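Local coordinates for protein 3-deoxy-D-manno-octulosonate 8-phosphate phosphatase KdsC (Xanthomonas campestris pv. campestris, PDB 4NAV) that probably hydrolyses 3-deoxy-D-manno-octulosonate 8-phosphate to 3-deoxy-D-manno-octulosonate and inorganic phosphate, as a magnesium-dependent homotetrameric phosphatase of lipopolysaccharide synthesis, at residues His139-Ile142 against Ala143-Val146; Asp164-Leu167 against Ala168-Gln172; Asp174-Ile177 against Ala178-Ala182. One frame throughout, in Å; residues are numbered along the deposited sequence.

Contact 1 of 3, residues His139-Ile142 against Ala143-Val146; sequences HPWI and AERV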
loop_
_atom_site.group_PDB
_atom_site.type_symbol
_atom_site.label_atom_id
_atom_site.label_comp_id
_atom_site.label_asym_id
_atom_site.label_seq_id
_atom_site.Cartn_x
_atom_site.Cartn_y
_atom_site.Cartn_z
ATOM N N HIS A 139 15.483 9.089 5.216
ATOM C CA HIS A 139 15.514 10.505 5.588
ATOM C C HIS A 139 16.734 11.208 4.999
ATOM O O HIS A 139 17.820 10.652 5.028
ATOM C CB HIS A 139 15.542 10.679 7.108
ATOM C CG HIS A 139 15.296 12.089 7.546
ATOM N ND1 HIS A 139 14.027 12.588 7.738
ATOM C CD2 HIS A 139 16.138 13.123 7.755
ATOM C CE1 HIS A 139 14.096 13.868 8.053
ATOM N NE2 HIS A 139 15.365 14.223 8.054
ATOM N N PRO A 140 16.573 12.422 4.460
ATOM C CA PRO A 140 17.711 13.138 3.859
ATOM C C PRO A 140 18.941 13.290 4.768
ATOM O O PRO A 140 20.070 13.253 4.269
ATOM C CB PRO A 140 17.150 14.526 3.534
ATOM C CG PRO A 140 15.686 14.336 3.460
ATOM C CD PRO A 140 15.326 13.198 4.366
ATOM N N TRP A 141 18.740 13.461 6.066
ATOM C CA TRP A 141 19.883 13.501 6.975
ATOM C C TRP A 141 20.753 12.256 6.965
ATOM O O TRP A 141 21.946 12.352 7.226
ATOM C CB TRP A 141 19.472 13.803 8.410
ATOM C CG TRP A 141 19.005 15.171 8.590
ATOM C CD1 TRP A 141 19.445 16.306 7.926
ATOM C CD2 TRP A 141 18.020 15.607 9.510
ATOM N NE1 TRP A 141 18.757 17.404 8.372
ATOM C CE2 TRP A 141 17.878 17.008 9.344
ATOM C CE3 TRP A 141 17.235 14.957 10.452
ATOM C CZ2 TRP A 141 16.988 17.753 10.079
ATOM C CZ3 TRP A 141 16.328 15.721 11.202
ATOM C CH2 TRP A 141 16.216 17.096 11.007
ATOM N N ILE A 142 20.154 11.113 6.642
ATOM C CA ILE A 142 20.862 9.844 6.521
ATOM C C ILE A 142 21.381 9.680 5.095
ATOM O O ILE A 142 22.559 9.341 4.895
ATOM C CB ILE A 142 19.940 8.655 6.911
ATOM C CG1 ILE A 142 20.001 8.382 8.422
ATOM C CG2 ILE A 142 20.348 7.369 6.198
ATOM C CD1 ILE A 142 19.728 9.588 9.293
ATOM N N ALA A 143 20.504 9.884 4.117
ATOM C CA ALA A 143 20.893 9.854 2.702
ATOM C C ALA A 143 22.200 10.638 2.445
ATOM O O ALA A 143 23.126 10.126 1.851
ATOM C CB ALA A 143 19.768 10.427 1.846
ATOM N N GLU A 144 22.240 11.876 2.929
ATOM C CA GLU A 144 23.385 12.779 2.816
ATOM C C GLU A 144 24.666 12.223 3.361
ATOM O O GLU A 144 25.741 12.713 3.013
ATOM C CB GLU A 144 23.159 13.970 3.718
ATOM C CG GLU A 144 22.547 15.200 3.121
ATOM C CD GLU A 144 22.552 16.291 4.168
ATOM O OE1 GLU A 144 22.527 15.973 5.362
ATOM O OE2 GLU A 144 22.589 17.461 3.804
ATOM N N ARG A 145 24.549 11.307 4.315
ATOM C CA ARG A 145 25.706 10.839 5.056
ATOM C C ARG A 145 26.129 9.424 4.655
ATOM O O ARG A 145 27.077 8.880 5.209
ATOM C CB ARG A 145 25.451 10.984 6.570
ATOM C CG ARG A 145 26.018 12.279 7.149
ATOM C CD ARG A 145 25.408 12.727 8.471
ATOM N NE ARG A 145 24.254 13.562 8.176
ATOM C CZ ARG A 145 24.174 14.887 8.329
ATOM N NH1 ARG A 145 25.173 15.612 8.804
ATOM N NH2 ARG A 145 23.053 15.484 7.985
ATOM N N VAL A 146 25.442 8.844 3.676
ATOM C CA VAL A 146 25.762 7.509 3.170
ATOM C C VAL A 146 25.813 7.518 1.657
ATOM O O VAL A 146 24.910 8.002 1.001
ATOM C CB VAL A 146 24.668 6.521 3.565
ATOM C CG1 VAL A 146 24.994 5.139 3.024
ATOM C CG2 VAL A 146 24.504 6.502 5.084
#
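A bend at chi3 (-89°) in Arg-145 folds its guanidinium back over the preceding helical turn, alongside Trp-141, whose CG stands beside its own backbone N, and the two side chains point the same way. The guanidinium edge meets the backbone: Arg-145 NE donates to Trp-141 O at 2.8 Å in an almost straight bond (177°) that lies in both the carbonyl and the guanidinium planes. Arg-145 NH2 adds only a weak bond to that oxygen, and passes Trp-141 CD1 at 3.7 Å with guanidinium and indole planes 68° apart. The same NH2 forms a salt bridge with Glu-144 OE1 (2.7 Å), so backbone and carboxylate together fix the rotation of the guanidinium. These groups sit where the single turn 140-143, with His-139 at its N-cap position, passes into a type I turn from Ala-143 to Val-146; His-139 O accepts from Ala-143 N at 2.9 Å and also from Ile-142 N. On the inward side Ile-142 CG2 lies 4.4 Å from Val-146 CG2, and both residues pack on Leu-126 of helix 123-126. The outer side meets the second subunit: Tyr-3 of that subunit donates its backbone N to Glu-144 OE2 and stacks edge-to-face with Trp-141.

Contact 2 of 3, residues Asp164-Leu167 against Ala168-Gln172; sequences DVVL and AAQGQ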
loop_
_atom_site.group_PDB
_atom_site.type_symbol
_atom_site.label_atom_id
_atom_site.label_comp_id
_atom_site.label_asym_id
_atom_site.label_seq_id
_atom_site.Cartn_x
_atom_site.Cartn_y
_atom_site.Cartn_z
ATOM N N ASP A 164 21.531 -8.864 -3.193
ATOM C CA ASP A 164 22.010 -9.229 -4.525
ATOM C C ASP A 164 23.414 -8.690 -4.827
ATOM O O ASP A 164 24.274 -9.422 -5.332
ATOM C CB ASP A 164 21.042 -8.740 -5.566
ATOM C CG ASP A 164 19.697 -9.443 -5.500
ATOM O OD1 ASP A 164 19.591 -10.518 -4.865
ATOM O OD2 ASP A 164 18.748 -8.942 -6.141
ATOM N N VAL A 165 23.689 -7.458 -4.407
ATOM C CA VAL A 165 25.010 -6.878 -4.597
ATOM C C VAL A 165 26.091 -7.678 -3.874
ATOM O O VAL A 165 27.117 -8.073 -4.463
ATOM C CB VAL A 165 25.041 -5.431 -4.097
ATOM C CG1 VAL A 165 26.474 -4.954 -3.882
ATOM C CG2 VAL A 165 24.281 -4.530 -5.073
ATOM N N VAL A 166 25.817 -7.968 -2.600
ATOM C CA VAL A 166 26.779 -8.637 -1.761
ATOM C C VAL A 166 27.062 -10.032 -2.306
ATOM O O VAL A 166 28.221 -10.419 -2.523
ATOM C CB VAL A 166 26.275 -8.693 -0.324
ATOM C CG1 VAL A 166 27.178 -9.576 0.538
ATOM C CG2 VAL A 166 26.271 -7.307 0.263
ATOM N N LEU A 167 25.991 -10.771 -2.555
ATOM C CA LEU A 167 26.108 -12.084 -3.156
ATOM C C LEU A 167 26.875 -12.024 -4.504
ATOM O O LEU A 167 27.804 -12.801 -4.721
ATOM C CB LEU A 167 24.733 -12.676 -3.343
ATOM C CG LEU A 167 24.005 -13.001 -2.017
ATOM C CD1 LEU A 167 22.548 -13.331 -2.251
ATOM C CD2 LEU A 167 24.694 -14.178 -1.335
ATOM N N ALA A 168 26.565 -11.038 -5.354
ATOM C CA ALA A 168 27.276 -10.937 -6.626
ATOM C C ALA A 168 28.774 -10.668 -6.390
ATOM O O ALA A 168 29.622 -11.256 -7.032
ATOM C CB ALA A 168 26.683 -9.828 -7.475
ATOM N N ALA A 169 29.086 -9.785 -5.439
ATOM C CA ALA A 169 30.457 -9.432 -5.170
ATOM C C ALA A 169 31.219 -10.610 -4.615
ATOM O O ALA A 169 32.449 -10.651 -4.697
ATOM C CB ALA A 169 30.555 -8.253 -4.209
ATOM N N GLN A 170 30.506 -11.537 -4.004
ATOM C CA GLN A 170 31.158 -12.702 -3.403
ATOM C C GLN A 170 31.027 -13.959 -4.253
ATOM O O GLN A 170 31.244 -15.044 -3.770
ATOM C CB GLN A 170 30.603 -12.916 -1.995
ATOM C CG GLN A 170 30.939 -11.770 -1.046
ATOM C CD GLN A 170 30.547 -12.064 0.395
ATOM O OE1 GLN A 170 30.341 -13.216 0.771
ATOM N NE2 GLN A 170 30.542 -11.029 1.222
ATOM N N GLY A 171 30.705 -13.773 -5.539
ATOM C CA GLY A 171 30.740 -14.849 -6.526
ATOM C C GLY A 171 29.733 -15.957 -6.266
ATOM O O GLY A 171 29.889 -17.104 -6.716
ATOM N N GLN A 172 28.632 -15.571 -5.666
ATOM C CA GLN A 172 27.699 -16.518 -5.201
ATOM C C GLN A 172 26.491 -16.794 -6.120
ATOM O O GLN A 172 25.723 -17.760 -5.872
ATOM C CB GLN A 172 27.220 -16.013 -3.862
ATOM C CG GLN A 172 27.140 -17.102 -2.849
ATOM C CD GLN A 172 28.467 -17.581 -2.328
ATOM O OE1 GLN A 172 29.516 -17.224 -2.817
ATOM N NE2 GLN A 172 28.406 -18.463 -1.361
#
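Gln-170 and Val-166, one turn apart, lie side by side and point the same way. Followed outward, Gln-170 CB sits 3.5 Å from Val-166 O, and CG, placed beside its own backbone N by a chi1 of -65°, comes within 3.4 Å of the same oxygen. The chain then runs extended, carrying CD past Val-166 CG1 and bringing NE2 to 3.7 Å from that methyl. The amide at the tip has its polar partners on other parts of the chain: NE2 donates to Val-20 O and Ala-17 O, while OE1 has a weak bond with Arg-21 NH1. Backbone and amide thus hold both ends of the side chain, with its aliphatic part lying against Val-166.

Around this pair the helix closes in a Schellman motif. Regular bonds run from Ala-168 N to Asp-164 O and from Ala-169 N to Val-165 O; Gln-170 N then reaches Val-166 O in a bent bond. The diagnostic pair is Gln-172 N to Leu-167 O, 3.0 Å and 162°, with Gly-171 N to Ala-168 O inside it at 3.1 Å. Gly-171, at a phi of 65°, is the C-prime residue that reverses the chain. The reversal brings Gln-172 CB to 4.0 Å from Leu-167 CD2, a loose van der Waals approach.

This is the C-terminal end of helix 158-169. Val-166 and Leu-167 pack on Leu-59 of helix 50-61, Val-165 and Ala-169 on Ala-17 of helix 11-17, and Leu-167 also meets Ile-176 of helix 173-180; the bonds of Gln-170 tie the end to the last residue of helix 11-17 and to the loop leading into strand 22-25.

Contact 3 of 3, residues Asp174-Ile177 against Ala178-Ala182; sequences DSII and ARFSA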
loop_
_atom_site.group_PDB
_atom_site.type_symbol
_atom_site.label_atom_id
_atom_site.label_comp_id
_atom_site.label_asym_id
_atom_site.label_seq_id
_atom_site.Cartn_x
_atom_site.Cartn_y
_atom_site.Cartn_z
ATOM N N ASP A 174 25.871 -17.572 -9.496
ATOM C CA ASP A 174 25.819 -18.722 -10.404
ATOM C C ASP A 174 25.374 -19.972 -9.681
ATOM O O ASP A 174 24.597 -20.764 -10.231
ATOM C CB ASP A 174 27.170 -18.963 -11.060
ATOM C CG ASP A 174 27.442 -18.004 -12.212
ATOM O OD1 ASP A 174 26.674 -17.055 -12.422
ATOM O OD2 ASP A 174 28.436 -18.222 -12.938
ATOM N N SER A 175 25.872 -20.163 -8.462
ATOM C CA SER A 175 25.571 -21.367 -7.732
ATOM C C SER A 175 24.185 -21.276 -7.091
ATOM O O SER A 175 23.470 -22.293 -6.968
ATOM C CB SER A 175 26.672 -21.662 -6.709
ATOM O OG SER A 175 26.431 -21.008 -5.486
ATOM N N ILE A 176 23.770 -20.058 -6.730
ATOM C CA ILE A 176 22.423 -19.855 -6.244
ATOM C C ILE A 176 21.424 -20.296 -7.301
ATOM O O ILE A 176 20.548 -21.120 -7.041
ATOM C CB ILE A 176 22.185 -18.411 -5.826
ATOM C CG1 ILE A 176 22.768 -18.194 -4.433
ATOM C CG2 ILE A 176 20.703 -18.106 -5.783
ATOM C CD1 ILE A 176 22.934 -16.737 -4.064
ATOM N N ILE A 177 21.588 -19.774 -8.501
ATOM C CA ILE A 177 20.760 -20.185 -9.627
ATOM C C ILE A 177 20.782 -21.677 -9.910
ATOM O O ILE A 177 19.752 -22.269 -10.207
ATOM C CB ILE A 177 21.135 -19.367 -10.888
ATOM C CG1 ILE A 177 20.350 -18.033 -10.856
ATOM C CG2 ILE A 177 20.818 -20.114 -12.184
ATOM C CD1 ILE A 177 21.089 -16.906 -11.534
ATOM N N ALA A 178 21.950 -22.283 -9.854
ATOM C CA ALA A 178 22.077 -23.714 -10.147
ATOM C C ALA A 178 21.316 -24.534 -9.116
ATOM O O ALA A 178 20.665 -25.510 -9.452
ATOM C CB ALA A 178 23.542 -24.123 -10.198
ATOM N N ARG A 179 21.361 -24.118 -7.855
ATOM C CA ARG A 179 20.602 -24.858 -6.840
ATOM C C ARG A 179 19.084 -24.813 -7.100
ATOM O O ARG A 179 18.388 -25.796 -6.891
ATOM C CB ARG A 179 20.948 -24.370 -5.447
ATOM C CG ARG A 179 20.185 -25.086 -4.336
ATOM C CD ARG A 179 20.848 -24.883 -2.989
ATOM N NE ARG A 179 21.733 -23.726 -3.039
ATOM C CZ ARG A 179 21.427 -22.484 -2.662
ATOM N NH1 ARG A 179 22.367 -21.529 -2.796
ATOM N NH2 ARG A 179 20.237 -22.185 -2.142
ATOM N N PHE A 180 18.582 -23.692 -7.597
ATOM C CA PHE A 180 17.150 -23.553 -7.836
ATOM C C PHE A 180 16.667 -23.980 -9.236
ATOM O O PHE A 180 15.496 -23.857 -9.530
ATOM C CB PHE A 180 16.709 -22.110 -7.565
ATOM C CG PHE A 180 16.554 -21.787 -6.114
ATOM C CD1 PHE A 180 15.457 -22.241 -5.418
ATOM C CD2 PHE A 180 17.511 -21.041 -5.444
ATOM C CE1 PHE A 180 15.297 -21.955 -4.074
ATOM C CE2 PHE A 180 17.359 -20.751 -4.103
ATOM C CZ PHE A 180 16.239 -21.200 -3.414
ATOM N N SER A 181 17.548 -24.478 -10.101
ATOM C CA SER A 181 17.163 -24.809 -11.481
ATOM C C SER A 181 16.638 -26.226 -11.634
ATOM O O SER A 181 16.225 -26.613 -12.739
ATOM C CB SER A 181 18.322 -24.580 -12.453
ATOM O OG SER A 181 18.783 -23.243 -12.355
ATOM N N ALA A 182 16.615 -26.998 -10.544
ATOM C CA ALA A 182 15.966 -28.333 -10.566
ATOM C C ALA A 182 15.756 -28.896 -9.174
ATOM O O ALA A 182 14.627 -29.031 -8.734
ATOM C CB ALA A 182 16.775 -29.310 -11.415
#
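Three successive i+4 to i bonds carry the helical backbone here, Ala-178 N to Asp-174 O (3.1 Å), Arg-179 N to Ser-175 O (2.9 Å) and Phe-180 N to Ile-176 O (3.3 Å), the last with its donor in the carbonyl plane. On the side facing helix 50-61, Ile-176 divides its branches between two partners. CG1, beside the backbone N (chi1 -80°), is approached obliquely by Arg-179 NH1 at 3.7 Å, while CG2 lies 4.3 Å from Phe-180 CD2. The Phe-180 ring turns its edge to the backbone, with CD2 3.4 Å from Ile-176 O. Arg-179 gets there by leaving the helix extended and then bending sharply at chi3 (19°). Gln-58 of helix 50-61 touches all three side chains. Near the C-terminus of the chain, Ser-181 OG lies above the carbonyl plane of Ile-177 in a bond to its O that is modelled implausibly short, so its geometry is doubtful; that oxygen also receives a weak bond from Phe-180 N. Helix 173-180 is the C-terminal helix of the chain, and Ile-176 and Phe-180 set it between helix 50-61 of their own subunit and Leu-120 of the third subunit, at an interface of the tetramer.

The three contacts follow one another along the C-terminal part of the chain. Contacts 2 and 3, with centres about 14 Å apart, sit on successive helices and touch where Leu-167 CD1 meets Ile-176 CD1 at 3.9 Å. Contact 1 stands apart within the chain, its centre about 25 Å from that of contact 2 and about 36 Å from that of contact 3. The tetramer reunites them: Arg-145 packs on Ile-177, and His-139 on Asp-164, of a neighbouring subunit. Contact 1 also lies nearest the predicted magnesium site, the side chain of Ile-142 being about 6 Å from that of Asp-118, whereas contacts 2 and 3 are away from the predicted sites.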